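Local coordinates for site-specific recombinase, resolvase family protein (Streptococcus pneumoniae, PDB 3GUV) that probably binds specific DNA sites and cuts and rejoins their strands as a serine recombinase, at residues N38-V43 and V76-V81; K28-A33 and C110-I115; G44-A49 and F62-E67. All coordinates share one frame; numbering follows the deposited sequence.

Interaction 1 (N38-V43 and V76-V81)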
ATOM      1  N   ASN A  38     -17.069   6.861 -20.691  1.00 31.89           N
ATOM      2  CA  ASN A  38     -15.734   6.616 -21.283  1.00 31.94           C
ATOM      3  C   ASN A  38     -15.754   5.822 -22.585  1.00 32.47           C
ATOM      4  O   ASN A  38     -14.706   5.429 -23.109  1.00 31.73           O
ATOM      5  CB  ASN A  38     -14.864   5.856 -20.281  1.00 32.16           C
ATOM      6  CG  ASN A  38     -14.354   6.732 -19.183  1.00 34.07           C
ATOM      7  OD1 ASN A  38     -13.149   6.979 -19.108  1.00 38.51           O
ATOM      8  ND2 ASN A  38     -15.250   7.222 -18.332  1.00 34.21           N
ATOM      9  N   ASP A  39     -16.959   5.520 -23.059  1.00 33.04           N
ATOM     10  CA  ASP A  39     -17.152   4.796 -24.306  1.00 33.67           C
ATOM     11  C   ASP A  39     -16.502   3.396 -24.314  1.00 32.84           C
ATOM     12  O   ASP A  39     -16.005   2.923 -25.349  1.00 32.81           O
ATOM     13  CB  ASP A  39     -16.672   5.651 -25.496  1.00 34.62           C
ATOM     14  CG  ASP A  39     -17.578   5.523 -26.703  1.00 37.10           C
ATOM     15  OD1 ASP A  39     -17.056   5.416 -27.829  1.00 41.33           O
ATOM     16  OD2 ASP A  39     -18.814   5.524 -26.526  1.00 40.31           O
ATOM     17  N   TYR A  40     -16.531   2.734 -23.156  1.00 31.39           N
ATOM     18  CA  TYR A  40     -16.080   1.357 -23.048  1.00 30.26           C
ATOM     19  C   TYR A  40     -17.206   0.408 -23.472  1.00 29.07           C
ATOM     20  O   TYR A  40     -18.406   0.756 -23.419  1.00 28.56           O
ATOM     21  CB  TYR A  40     -15.656   1.008 -21.615  1.00 30.36           C
ATOM     22  CG  TYR A  40     -14.421   1.738 -21.122  1.00 33.42           C
ATOM     23  CD1 TYR A  40     -13.273   1.817 -21.911  1.00 38.18           C
ATOM     24  CD2 TYR A  40     -14.397   2.322 -19.887  1.00 34.72           C
ATOM     25  CE1 TYR A  40     -12.139   2.484 -21.478  1.00 39.09           C
ATOM     26  CE2 TYR A  40     -13.278   2.983 -19.438  1.00 39.47           C
ATOM     27  CZ  TYR A  40     -12.155   3.063 -20.239  1.00 40.27           C
ATOM     28  OH  TYR A  40     -11.059   3.722 -19.794  1.00 41.32           O
ATOM     29  N   GLU A  41     -16.795  -0.787 -23.873  1.00 27.75           N
ATOM     30  CA  GLU A  41     -17.708  -1.866 -24.195  1.00 28.03           C
ATOM     31  C   GLU A  41     -17.533  -2.976 -23.163  1.00 26.21           C
ATOM     32  O   GLU A  41     -16.453  -3.566 -23.027  1.00 25.76           O
ATOM     33  CB  GLU A  41     -17.462  -2.385 -25.624  1.00 28.28           C
ATOM     34  CG  GLU A  41     -18.590  -3.260 -26.157  1.00 31.49           C
ATOM     35  CD  GLU A  41     -18.269  -4.024 -27.449  1.00 35.45           C
ATOM     36  OE1 GLU A  41     -19.223  -4.516 -28.087  1.00 38.99           O
ATOM     37  OE2 GLU A  41     -17.092  -4.158 -27.834  1.00 39.34           O
ATOM     38  N   ILE A  42     -18.606  -3.252 -22.429  1.00 25.00           N
ATOM     39  CA  ILE A  42     -18.584  -4.236 -21.365  1.00 23.45           C
ATOM     40  C   ILE A  42     -18.843  -5.560 -22.052  1.00 23.98           C
ATOM     41  O   ILE A  42     -19.819  -5.687 -22.805  1.00 23.73           O
ATOM     42  CB  ILE A  42     -19.664  -3.971 -20.281  1.00 23.05           C
ATOM     43  CG1 ILE A  42     -19.465  -2.577 -19.663  1.00 22.87           C
ATOM     44  CG2 ILE A  42     -19.648  -5.055 -19.218  1.00 20.97           C
ATOM     45  CD1 ILE A  42     -20.560  -2.143 -18.595  1.00 20.08           C
ATOM     46  N   VAL A  43     -17.963  -6.529 -21.797  1.00 23.88           N
ATOM     47  CA  VAL A  43     -18.046  -7.856 -22.378  1.00 23.84           C
ATOM     48  C   VAL A  43     -18.087  -8.964 -21.308  1.00 24.83           C
ATOM     49  O   VAL A  43     -18.052 -10.154 -21.644  1.00 25.79           O
ATOM     50  CB  VAL A  43     -16.920  -8.111 -23.421  1.00 24.11           C
ATOM     51  CG1 VAL A  43     -17.108  -7.188 -24.592  1.00 23.03           C
ATOM     52  CG2 VAL A  43     -15.497  -7.993 -22.787  1.00 21.78           C
ATOM     53  N   VAL A  76     -10.277  -8.302 -23.583  1.00 31.74           N
ATOM     54  CA  VAL A  76     -10.437  -7.148 -22.682  1.00 30.69           C
ATOM     55  C   VAL A  76      -9.135  -6.348 -22.466  1.00 30.30           C
ATOM     56  O   VAL A  76      -8.067  -6.921 -22.314  1.00 29.87           O
ATOM     57  CB  VAL A  76     -11.039  -7.578 -21.317  1.00 31.60           C
ATOM     58  CG1 VAL A  76     -12.477  -8.134 -21.517  1.00 29.24           C
ATOM     59  CG2 VAL A  76     -10.148  -8.577 -20.619  1.00 31.29           C
ATOM     60  N   SER A  77      -9.240  -5.017 -22.480  1.00 29.46           N
ATOM     61  CA  SER A  77      -8.144  -4.115 -22.107  1.00 29.22           C
ATOM     62  C   SER A  77      -8.118  -3.722 -20.605  1.00 28.49           C
ATOM     63  O   SER A  77      -7.047  -3.430 -20.050  1.00 27.86           O
ATOM     64  CB  SER A  77      -8.256  -2.821 -22.918  1.00 29.59           C
ATOM     65  OG  SER A  77      -7.827  -3.025 -24.253  1.00 29.62           O
ATOM     66  N   PHE A  78      -9.289  -3.680 -19.959  1.00 27.44           N
ATOM     67  CA  PHE A  78      -9.377  -3.328 -18.505  1.00 26.67           C
ATOM     68  C   PHE A  78     -10.324  -4.228 -17.673  1.00 25.41           C
ATOM     69  O   PHE A  78     -11.302  -4.813 -18.210  1.00 24.01           O
ATOM     70  CB  PHE A  78      -9.828  -1.875 -18.344  1.00 26.62           C
ATOM     71  CG  PHE A  78      -8.899  -0.863 -18.922  1.00 28.80           C
ATOM     72  CD1 PHE A  78      -7.843  -0.369 -18.171  1.00 32.47           C
ATOM     73  CD2 PHE A  78      -9.109  -0.347 -20.198  1.00 30.48           C
ATOM     74  CE1 PHE A  78      -6.975   0.585 -18.686  1.00 30.42           C
ATOM     75  CE2 PHE A  78      -8.245   0.599 -20.729  1.00 32.09           C
ATOM     76  CZ  PHE A  78      -7.178   1.083 -19.942  1.00 32.71           C
ATOM     77  N   VAL A  79     -10.007  -4.377 -16.379  1.00 24.15           N
ATOM     78  CA  VAL A  79     -11.017  -4.702 -15.342  1.00 24.34           C
ATOM     79  C   VAL A  79     -11.346  -3.433 -14.572  1.00 25.13           C
ATOM     80  O   VAL A  79     -10.419  -2.727 -14.069  1.00 26.21           O
ATOM     81  CB  VAL A  79     -10.542  -5.723 -14.292  1.00 25.26           C
ATOM     82  CG1 VAL A  79     -11.597  -5.897 -13.192  1.00 22.97           C
ATOM     83  CG2 VAL A  79     -10.142  -7.066 -14.940  1.00 23.00           C
ATOM     84  N   LEU A  80     -12.635  -3.121 -14.491  1.00 24.69           N
ATOM     85  CA  LEU A  80     -13.122  -2.060 -13.646  1.00 24.84           C
ATOM     86  C   LEU A  80     -13.574  -2.657 -12.317  1.00 24.60           C
ATOM     87  O   LEU A  80     -14.379  -3.583 -12.295  1.00 24.45           O
ATOM     88  CB  LEU A  80     -14.301  -1.331 -14.298  1.00 25.50           C
ATOM     89  CG  LEU A  80     -14.080  -0.330 -15.445  1.00 26.53           C
ATOM     90  CD1 LEU A  80     -13.220  -0.816 -16.608  1.00 23.65           C
ATOM     91  CD2 LEU A  80     -15.496   0.084 -15.935  1.00 28.21           C
ATOM     92  N   VAL A  81     -13.025  -2.116 -11.230  1.00 23.90           N
ATOM     93  CA  VAL A  81     -13.482  -2.320  -9.844  1.00 22.26           C
ATOM     94  C   VAL A  81     -13.993  -0.985  -9.269  1.00 23.18           C
ATOM     95  O   VAL A  81     -13.736   0.113  -9.846  1.00 22.15           O
ATOM     96  CB  VAL A  81     -12.369  -2.928  -8.983  1.00 22.35           C
ATOM     97  CG1 VAL A  81     -11.892  -4.218  -9.612  1.00 22.50           C
ATOM     98  CG2 VAL A  81     -11.187  -1.963  -8.810  1.00 20.81           C
TER
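Y40 lays its ring obliquely against the ring of F78, a pairing that bridges over strand 6-12 in the mixed sheet of the resolvase-type alpha/beta domain. Strand 41-48 is outermost and strand 6-12 runs between it and strand 78-81, so no backbone bond joins N38-V43 to V76-V81 and side chains alone cross the gap. The ring planes meet at 48° with centroids 5.8 Å apart, neither stacked nor edge-to-face, and CE1 of Y40 approaches CD2 of F78 to 4.3 Å. F34 of helix 24-37 and I109 also touch Y40, which makes the aromatic pair part of a layer shared by helix and sheet.

The second meeting point is aliphatic. V43 and V76 pass side by side, running opposite ways, and CG2 of V43 meets CG1 of V76; their modelled separation is shorter than normal van der Waals contact and is doubtful. Y8 of the intervening strand also packs against V76.

Just before Y40, a Schellman motif ends the preceding helix, with D39 at a positive phi of 60°. This turn brings the carbonyl O of N38 over one face of the Y40 ring, 4.0 Å from the ring plane and nearer its border than its middle.

Interaction 2 (K28-A33 and C110-I115)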
ATOM      1  N   LYS A  28     -22.435  -0.939  -8.848  1.00 27.49           N
ATOM      2  CA  LYS A  28     -22.584  -1.407 -10.222  1.00 27.78           C
ATOM      3  C   LYS A  28     -23.078  -0.318 -11.157  1.00 26.41           C
ATOM      4  O   LYS A  28     -22.540  -0.185 -12.229  1.00 25.25           O
ATOM      5  CB  LYS A  28     -23.480  -2.655 -10.328  1.00 27.41           C
ATOM      6  CG  LYS A  28     -22.727  -3.915  -9.985  1.00 31.18           C
ATOM      7  CD  LYS A  28     -23.577  -5.196 -10.155  1.00 33.80           C
ATOM      8  CE  LYS A  28     -24.691  -5.248  -9.150  1.00 36.52           C
ATOM      9  NZ  LYS A  28     -25.155  -6.665  -8.940  1.00 39.11           N
ATOM     10  N   SER A  29     -24.124   0.406 -10.756  1.00 26.61           N
ATOM     11  CA  SER A  29     -24.680   1.554 -11.536  1.00 26.90           C
ATOM     12  C   SER A  29     -23.658   2.616 -11.850  1.00 26.60           C
ATOM     13  O   SER A  29     -23.581   3.104 -12.988  1.00 26.48           O
ATOM     14  CB  SER A  29     -25.847   2.218 -10.805  1.00 26.98           C
ATOM     15  OG  SER A  29     -26.802   1.231 -10.485  1.00 28.17           O
ATOM     16  N   ARG A  30     -22.866   2.942 -10.831  1.00 26.03           N
ATOM     17  CA  ARG A  30     -21.762   3.825 -10.971  1.00 26.27           C
ATOM     18  C   ARG A  30     -20.743   3.326 -11.984  1.00 24.31           C
ATOM     19  O   ARG A  30     -20.255   4.086 -12.834  1.00 23.30           O
ATOM     20  CB  ARG A  30     -21.056   3.996  -9.629  1.00 27.44           C
ATOM     21  CG  ARG A  30     -20.049   5.144  -9.686  1.00 33.98           C
ATOM     22  CD  ARG A  30     -20.627   6.398  -9.128  1.00 40.38           C
ATOM     23  NE  ARG A  30     -20.427   6.460  -7.676  1.00 45.69           N
ATOM     24  CZ  ARG A  30     -19.310   6.890  -7.071  1.00 50.62           C
ATOM     25  NH1 ARG A  30     -18.233   7.298  -7.769  1.00 52.49           N
ATOM     26  NH2 ARG A  30     -19.263   6.898  -5.742  1.00 51.21           N
ATOM     27  N   MET A  31     -20.381   2.062 -11.866  1.00 22.32           N
ATOM     28  CA  MET A  31     -19.429   1.492 -12.778  1.00 22.06           C
ATOM     29  C   MET A  31     -19.982   1.452 -14.218  1.00 22.24           C
ATOM     30  O   MET A  31     -19.263   1.795 -15.166  1.00 21.02           O
ATOM     31  CB  MET A  31     -18.981   0.124 -12.280  1.00 22.18           C
ATOM     32  CG  MET A  31     -18.277   0.189 -10.873  1.00 21.66           C
ATOM     33  SD  MET A  31     -18.272  -1.370  -9.989  1.00 15.49           S
ATOM     34  CE  MET A  31     -17.095  -2.136 -11.110  1.00 14.82           C
ATOM     35  N   LYS A  32     -21.266   1.124 -14.387  1.00 22.60           N
ATOM     36  CA  LYS A  32     -21.857   1.130 -15.728  1.00 23.23           C
ATOM     37  C   LYS A  32     -21.880   2.546 -16.306  1.00 24.80           C
ATOM     38  O   LYS A  32     -21.530   2.719 -17.486  1.00 24.83           O
ATOM     39  CB  LYS A  32     -23.250   0.466 -15.754  1.00 23.40           C
ATOM     40  CG  LYS A  32     -23.145  -1.053 -15.704  1.00 24.90           C
ATOM     41  CD  LYS A  32     -24.467  -1.737 -15.310  1.00 29.35           C
ATOM     42  CE  LYS A  32     -24.217  -3.173 -14.909  1.00 32.08           C
ATOM     43  NZ  LYS A  32     -25.338  -4.020 -15.388  1.00 36.63           N
ATOM     44  N   ALA A  33     -22.236   3.555 -15.481  1.00 26.09           N
ATOM     45  CA  ALA A  33     -22.216   4.975 -15.928  1.00 27.00           C
ATOM     46  C   ALA A  33     -20.836   5.360 -16.441  1.00 27.37           C
ATOM     47  O   ALA A  33     -20.723   5.913 -17.543  1.00 28.30           O
ATOM     48  CB  ALA A  33     -22.681   5.953 -14.827  1.00 26.96           C
ATOM     49  N   CYS A 110      -9.979   1.628 -11.027  1.00 28.81           N
ATOM     50  CA  CYS A 110     -10.733   1.755  -9.792  1.00 28.94           C
ATOM     51  C   CYS A 110     -11.526   2.994  -9.971  1.00 29.92           C
ATOM     52  O   CYS A 110     -10.987   4.099  -9.967  1.00 29.28           O
ATOM     53  CB  CYS A 110      -9.826   1.929  -8.589  1.00 29.64           C
ATOM     54  SG  CYS A 110      -8.639   0.611  -8.455  1.00 33.35           S
ATOM     55  N   VAL A 111     -12.815   2.798 -10.156  1.00 30.11           N
ATOM     56  CA  VAL A 111     -13.723   3.865 -10.435  1.00 31.23           C
ATOM     57  C   VAL A 111     -13.785   4.931  -9.323  1.00 33.38           C
ATOM     58  O   VAL A 111     -13.679   6.123  -9.610  1.00 34.04           O
ATOM     59  CB  VAL A 111     -15.133   3.281 -10.763  1.00 30.39           C
ATOM     60  CG1 VAL A 111     -16.176   4.330 -10.708  1.00 30.18           C
ATOM     61  CG2 VAL A 111     -15.089   2.595 -12.156  1.00 29.19           C
ATOM     62  N   GLU A 112     -13.952   4.538  -8.070  1.00 35.51           N
ATOM     63  CA  GLU A 112     -14.080   5.553  -7.024  1.00 37.49           C
ATOM     64  C   GLU A 112     -12.730   6.214  -6.713  1.00 38.47           C
ATOM     65  O   GLU A 112     -12.667   7.434  -6.564  1.00 39.87           O
ATOM     66  CB  GLU A 112     -14.687   4.981  -5.748  1.00 37.69           C
ATOM     67  CG  GLU A 112     -15.288   6.100  -4.883  1.00 40.67           C
ATOM     68  CD  GLU A 112     -15.544   5.703  -3.449  1.00 44.73           C
ATOM     69  OE1 GLU A 112     -16.609   6.129  -2.918  1.00 46.89           O
ATOM     70  OE2 GLU A 112     -14.695   4.977  -2.861  1.00 46.15           O
ATOM     71  N   ASP A 113     -11.657   5.420  -6.651  1.00 39.34           N
ATOM     72  CA  ASP A 113     -10.310   5.948  -6.342  1.00 40.03           C
ATOM     73  C   ASP A 113      -9.725   6.804  -7.475  1.00 40.09           C
ATOM     74  O   ASP A 113      -8.769   7.545  -7.260  1.00 40.82           O
ATOM     75  CB  ASP A 113      -9.340   4.808  -6.043  1.00 40.06           C
ATOM     76  CG  ASP A 113      -9.834   3.875  -4.921  1.00 42.66           C
ATOM     77  OD1 ASP A 113     -10.492   4.384  -3.981  1.00 46.41           O
ATOM     78  OD2 ASP A 113      -9.557   2.639  -4.966  1.00 43.76           O
ATOM     79  N   GLY A 114     -10.290   6.709  -8.676  1.00 39.37           N
ATOM     80  CA  GLY A 114      -9.737   7.385  -9.847  1.00 38.82           C
ATOM     81  C   GLY A 114      -8.382   6.854 -10.329  1.00 38.44           C
ATOM     82  O   GLY A 114      -7.638   7.580 -10.983  1.00 38.94           O
ATOM     83  N   ILE A 115      -8.064   5.606 -10.000  1.00 37.57           N
ATOM     84  CA  ILE A 115      -6.771   5.011 -10.313  1.00 37.01           C
ATOM     85  C   ILE A 115      -6.928   4.234 -11.619  1.00 36.70           C
ATOM     86  O   ILE A 115      -7.913   3.537 -11.807  1.00 35.26           O
ATOM     87  CB  ILE A 115      -6.311   4.010  -9.214  1.00 37.27           C
ATOM     88  CG1 ILE A 115      -5.872   4.721  -7.919  1.00 37.34           C
ATOM     89  CG2 ILE A 115      -5.180   3.156  -9.737  1.00 38.06           C
ATOM     90  CD1 ILE A 115      -5.545   3.735  -6.751  1.00 36.58           C
TER
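V111 brings its two methyl branches to neighbouring residues of helix 24-37, one branch to each. CG1 lies 4.1 Å from CG of R30, while CG2 lies 4.2 Å from CG of M31. Both distances describe ordinary, fairly loose aliphatic contact. With CG1 anti to the backbone N (chi1 165°), the fork of the valine opens toward the helix and both branches are used.

R30 then reaches past the valine. Its chain bends at chi2 and again at chi3, and the guanidinium finishes beside E112, where NH2 stands 4.0 Å from OE1. This is a long salt bridge, with the two planar groups turned 54° apart; such a pair can contribute attraction, but without the directional grip of a close, in-plane pairing.

Farther out, M31 is buried against L9 and T11 of strand 6-12, tying this side of the helix to the sheet. The turn is placed by backbone bonds from V111 to V81 and from E112 to F82, a residue that the side chains of R30 and E112 both touch. D113, whose OD2 accepts the N-H of L84, packs on A131 of the second subunit. C110 and I115 close the turn with reciprocal backbone bonds, and G114, at positive phi, faces C110 together with I115: a beta-hairpin turn carrying a classic G1 bulge.

Interaction 3 (G44-A49 and F62-E67)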
ATOM      1  N   GLY A  44     -18.228  -8.576 -20.036  1.00 24.02           N
ATOM      2  CA  GLY A  44     -18.342  -9.539 -18.941  1.00 24.04           C
ATOM      3  C   GLY A  44     -18.515  -8.871 -17.586  1.00 23.73           C
ATOM      4  O   GLY A  44     -17.937  -7.840 -17.337  1.00 23.33           O
ATOM      5  N   GLU A  45     -19.330  -9.453 -16.736  1.00 23.67           N
ATOM      6  CA  GLU A  45     -19.552  -8.942 -15.404  1.00 25.32           C
ATOM      7  C   GLU A  45     -19.413 -10.109 -14.462  1.00 25.52           C
ATOM      8  O   GLU A  45     -20.033 -11.157 -14.695  1.00 25.03           O
ATOM      9  CB  GLU A  45     -20.938  -8.323 -15.276  1.00 25.65           C
ATOM     10  CG  GLU A  45     -21.169  -7.162 -16.265  1.00 29.34           C
ATOM     11  CD  GLU A  45     -22.584  -6.640 -16.243  1.00 33.57           C
ATOM     12  OE1 GLU A  45     -23.017  -6.160 -15.172  1.00 37.75           O
ATOM     13  OE2 GLU A  45     -23.273  -6.696 -17.300  1.00 38.06           O
ATOM     14  N   TYR A  46     -18.569  -9.945 -13.439  1.00 24.41           N
ATOM     15  CA  TYR A  46     -18.281 -10.981 -12.460  1.00 24.82           C
ATOM     16  C   TYR A  46     -18.499 -10.416 -11.032  1.00 25.41           C
ATOM     17  O   TYR A  46     -18.191  -9.272 -10.761  1.00 24.42           O
ATOM     18  CB  TYR A  46     -16.841 -11.437 -12.587  1.00 25.11           C
ATOM     19  CG  TYR A  46     -16.442 -12.038 -13.920  1.00 24.42           C
ATOM     20  CD1 TYR A  46     -16.392 -13.409 -14.105  1.00 25.28           C
ATOM     21  CD2 TYR A  46     -16.060 -11.218 -14.971  1.00 24.60           C
ATOM     22  CE1 TYR A  46     -15.987 -13.954 -15.360  1.00 28.60           C
ATOM     23  CE2 TYR A  46     -15.690 -11.726 -16.198  1.00 27.50           C
ATOM     24  CZ  TYR A  46     -15.635 -13.093 -16.386  1.00 27.81           C
ATOM     25  OH  TYR A  46     -15.223 -13.559 -17.591  1.00 32.44           O
ATOM     26  N   GLU A  47     -19.057 -11.224 -10.151  1.00 26.34           N
ATOM     27  CA  GLU A  47     -19.514 -10.754  -8.841  1.00 27.09           C
ATOM     28  C   GLU A  47     -19.373 -11.837  -7.785  1.00 26.74           C
ATOM     29  O   GLU A  47     -19.914 -12.914  -7.947  1.00 25.28           O
ATOM     30  CB  GLU A  47     -20.978 -10.328  -8.910  1.00 27.73           C
ATOM     31  CG  GLU A  47     -21.443  -9.595  -7.675  1.00 30.56           C
ATOM     32  CD  GLU A  47     -22.750  -8.828  -7.873  1.00 35.95           C
ATOM     33  OE1 GLU A  47     -23.819  -9.468  -7.733  1.00 40.70           O
ATOM     34  OE2 GLU A  47     -22.721  -7.586  -8.132  1.00 41.77           O
ATOM     35  N   ASP A  48     -18.622 -11.541  -6.717  1.00 27.02           N
ATOM     36  CA  ASP A  48     -18.604 -12.390  -5.510  1.00 27.41           C
ATOM     37  C   ASP A  48     -19.528 -11.729  -4.452  1.00 28.74           C
ATOM     38  O   ASP A  48     -19.075 -10.883  -3.672  1.00 27.82           O
ATOM     39  CB  ASP A  48     -17.176 -12.488  -4.999  1.00 26.58           C
ATOM     40  CG  ASP A  48     -16.293 -13.342  -5.895  1.00 27.90           C
ATOM     41  OD1 ASP A  48     -16.654 -14.524  -6.066  1.00 27.27           O
ATOM     42  OD2 ASP A  48     -15.252 -12.843  -6.405  1.00 26.57           O
ATOM     43  N   ALA A  49     -20.814 -12.055  -4.465  1.00 31.10           N
ATOM     44  CA  ALA A  49     -21.822 -11.175  -3.816  1.00 33.80           C
ATOM     45  C   ALA A  49     -22.097 -11.528  -2.370  1.00 36.22           C
ATOM     46  O   ALA A  49     -22.822 -10.798  -1.685  1.00 37.61           O
ATOM     47  CB  ALA A  49     -23.130 -11.105  -4.614  1.00 33.57           C
ATOM     48  N   PHE A  62     -14.003 -14.066  -9.014  1.00 29.62           N
ATOM     49  CA  PHE A  62     -12.744 -13.409  -9.287  1.00 29.69           C
ATOM     50  C   PHE A  62     -11.766 -14.388  -9.942  1.00 29.10           C
ATOM     51  O   PHE A  62     -11.067 -14.034 -10.894  1.00 27.81           O
ATOM     52  CB  PHE A  62     -12.163 -12.824  -8.009  1.00 29.83           C
ATOM     53  CG  PHE A  62     -10.797 -12.315  -8.173  1.00 31.33           C
ATOM     54  CD1 PHE A  62     -10.578 -11.009  -8.539  1.00 33.28           C
ATOM     55  CD2 PHE A  62      -9.708 -13.169  -8.011  1.00 33.09           C
ATOM     56  CE1 PHE A  62      -9.288 -10.549  -8.703  1.00 37.42           C
ATOM     57  CE2 PHE A  62      -8.408 -12.711  -8.175  1.00 35.68           C
ATOM     58  CZ  PHE A  62      -8.198 -11.403  -8.513  1.00 36.78           C
ATOM     59  N   ASN A  63     -11.738 -15.624  -9.456  1.00 30.06           N
ATOM     60  CA  ASN A  63     -10.854 -16.640 -10.028  1.00 30.99           C
ATOM     61  C   ASN A  63     -11.356 -17.041 -11.430  1.00 30.67           C
ATOM     62  O   ASN A  63     -10.557 -17.141 -12.341  1.00 30.19           O
ATOM     63  CB  ASN A  63     -10.708 -17.860  -9.113  1.00 31.39           C
ATOM     64  CG  ASN A  63     -10.025 -17.528  -7.783  1.00 33.90           C
ATOM     65  OD1 ASN A  63      -9.183 -16.633  -7.694  1.00 37.79           O
ATOM     66  ND2 ASN A  63     -10.406 -18.251  -6.735  1.00 36.74           N
ATOM     67  N   ARG A  64     -12.660 -17.239 -11.616  1.00 30.90           N
ATOM     68  CA  ARG A  64     -13.169 -17.441 -12.972  1.00 31.68           C
ATOM     69  C   ARG A  64     -12.719 -16.292 -13.898  1.00 31.07           C
ATOM     70  O   ARG A  64     -12.273 -16.555 -15.012  1.00 31.12           O
ATOM     71  CB  ARG A  64     -14.699 -17.610 -13.064  1.00 32.49           C
ATOM     72  CG  ARG A  64     -15.134 -17.501 -14.593  1.00 37.20           C
ATOM     73  CD  ARG A  64     -16.495 -18.012 -15.034  1.00 42.80           C
ATOM     74  NE  ARG A  64     -17.586 -17.603 -14.148  1.00 46.88           N
ATOM     75  CZ  ARG A  64     -18.834 -17.360 -14.539  1.00 50.25           C
ATOM     76  NH1 ARG A  64     -19.751 -17.037 -13.631  1.00 51.57           N
ATOM     77  NH2 ARG A  64     -19.184 -17.451 -15.821  1.00 51.21           N
ATOM     78  N   MET A  65     -12.821 -15.032 -13.437  1.00 30.12           N
ATOM     79  CA  MET A  65     -12.439 -13.870 -14.261  1.00 29.27           C
ATOM     80  C   MET A  65     -10.974 -13.971 -14.703  1.00 28.68           C
ATOM     81  O   MET A  65     -10.668 -13.810 -15.885  1.00 27.97           O
ATOM     82  CB  MET A  65     -12.712 -12.545 -13.527  1.00 28.42           C
ATOM     83  CG  MET A  65     -12.558 -11.248 -14.371  1.00 26.52           C
ATOM     84  SD  MET A  65     -12.900  -9.651 -13.542  1.00 13.36           S
ATOM     85  CE  MET A  65     -11.505  -9.605 -12.375  1.00 19.76           C
ATOM     86  N   MET A  66     -10.085 -14.252 -13.761  1.00 28.70           N
ATOM     87  CA  MET A  66      -8.662 -14.374 -14.066  1.00 29.08           C
ATOM     88  C   MET A  66      -8.329 -15.500 -15.086  1.00 30.00           C
ATOM     89  O   MET A  66      -7.475 -15.299 -15.919  1.00 29.33           O
ATOM     90  CB  MET A  66      -7.807 -14.493 -12.775  1.00 29.09           C
ATOM     91  CG  MET A  66      -7.808 -13.266 -11.837  1.00 26.73           C
ATOM     92  SD  MET A  66      -7.200 -11.724 -12.534  1.00 25.32           S
ATOM     93  CE  MET A  66      -5.466 -12.061 -12.404  1.00 30.32           C
ATOM     94  N   GLU A  67      -9.011 -16.643 -15.045  1.00 31.53           N
ATOM     95  CA  GLU A  67      -8.870 -17.656 -16.118  1.00 33.71           C
ATOM     96  C   GLU A  67      -9.353 -17.142 -17.500  1.00 33.51           C
ATOM     97  O   GLU A  67      -8.755 -17.427 -18.562  1.00 33.35           O
ATOM     98  CB  GLU A  67      -9.622 -18.965 -15.760  1.00 34.65           C
ATOM     99  CG  GLU A  67      -9.262 -19.618 -14.357  1.00 39.23           C
ATOM    100  CD  GLU A  67      -7.842 -19.278 -13.810  1.00 45.49           C
ATOM    101  OE1 GLU A  67      -6.820 -19.610 -14.484  1.00 47.63           O
ATOM    102  OE2 GLU A  67      -7.755 -18.701 -12.681  1.00 48.53           O
TER
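Chi1 of M65, at -171°, sets CG anti to the backbone N and leads the chain on across the ring of Y46, over which the helix backbone has already placed CB; the chain bends only at chi3. CB sits 3.7 Å from the ring centroid and just 8° off the normal, a CH-pi contact over the middle of the face, while CG comes within 3.6 Å of CD2 of Y46. The sulfur follows obliquely, SD being 4.6 Å from the same centroid, which adds a Met-aromatic contact. R64 takes the edge instead: its CG lies near the ring plane, 3.7 Å from Y46 CE1, and its guanidinium stands almost perpendicular to the ring.

Strand 41-48, helix 60-70 and strand 78-81 form a beta-alpha-beta crossover, and this contact seats the helix on the first of its strands. Y46 OH is hydrogen-bonded to D68 farther along the helix, and R64 NH1 to Q61.

Toward the helix start, F62 N donates to D48 OD2 at 3.1 Å with a bent N-H...O angle of 142°, meeting the syn side of the carboxylate somewhat out of its plane. D48 OD1 accepts the N-H of Q61, and OD2 has a second partner in Y10 OH.

The three contacts illustrate how chemistry follows position in an alpha/beta domain. Interaction 3 is the buried one, and it combines ring-face packing with a well-bonded carboxylate; interaction 1 is a surface contact of aromatic and aliphatic side chains without hydrogen bonds across; interaction 2, partly buried, ends in a long salt bridge. Interactions 1 and 3 share strand 41-48 and meet where V79 CG1 touches M65 CE at 3.8 Å. Interactions 1 and 2 meet at V81 CG2 and C110 SG, 3.6 Å apart. Helix 24-37 is tied to interaction 3 by salt bridges, K28 NZ to E47 OE2 at 2.7 Å and K32 to E45, although the centres of interactions 2 and 3 lie about 17 Å apart.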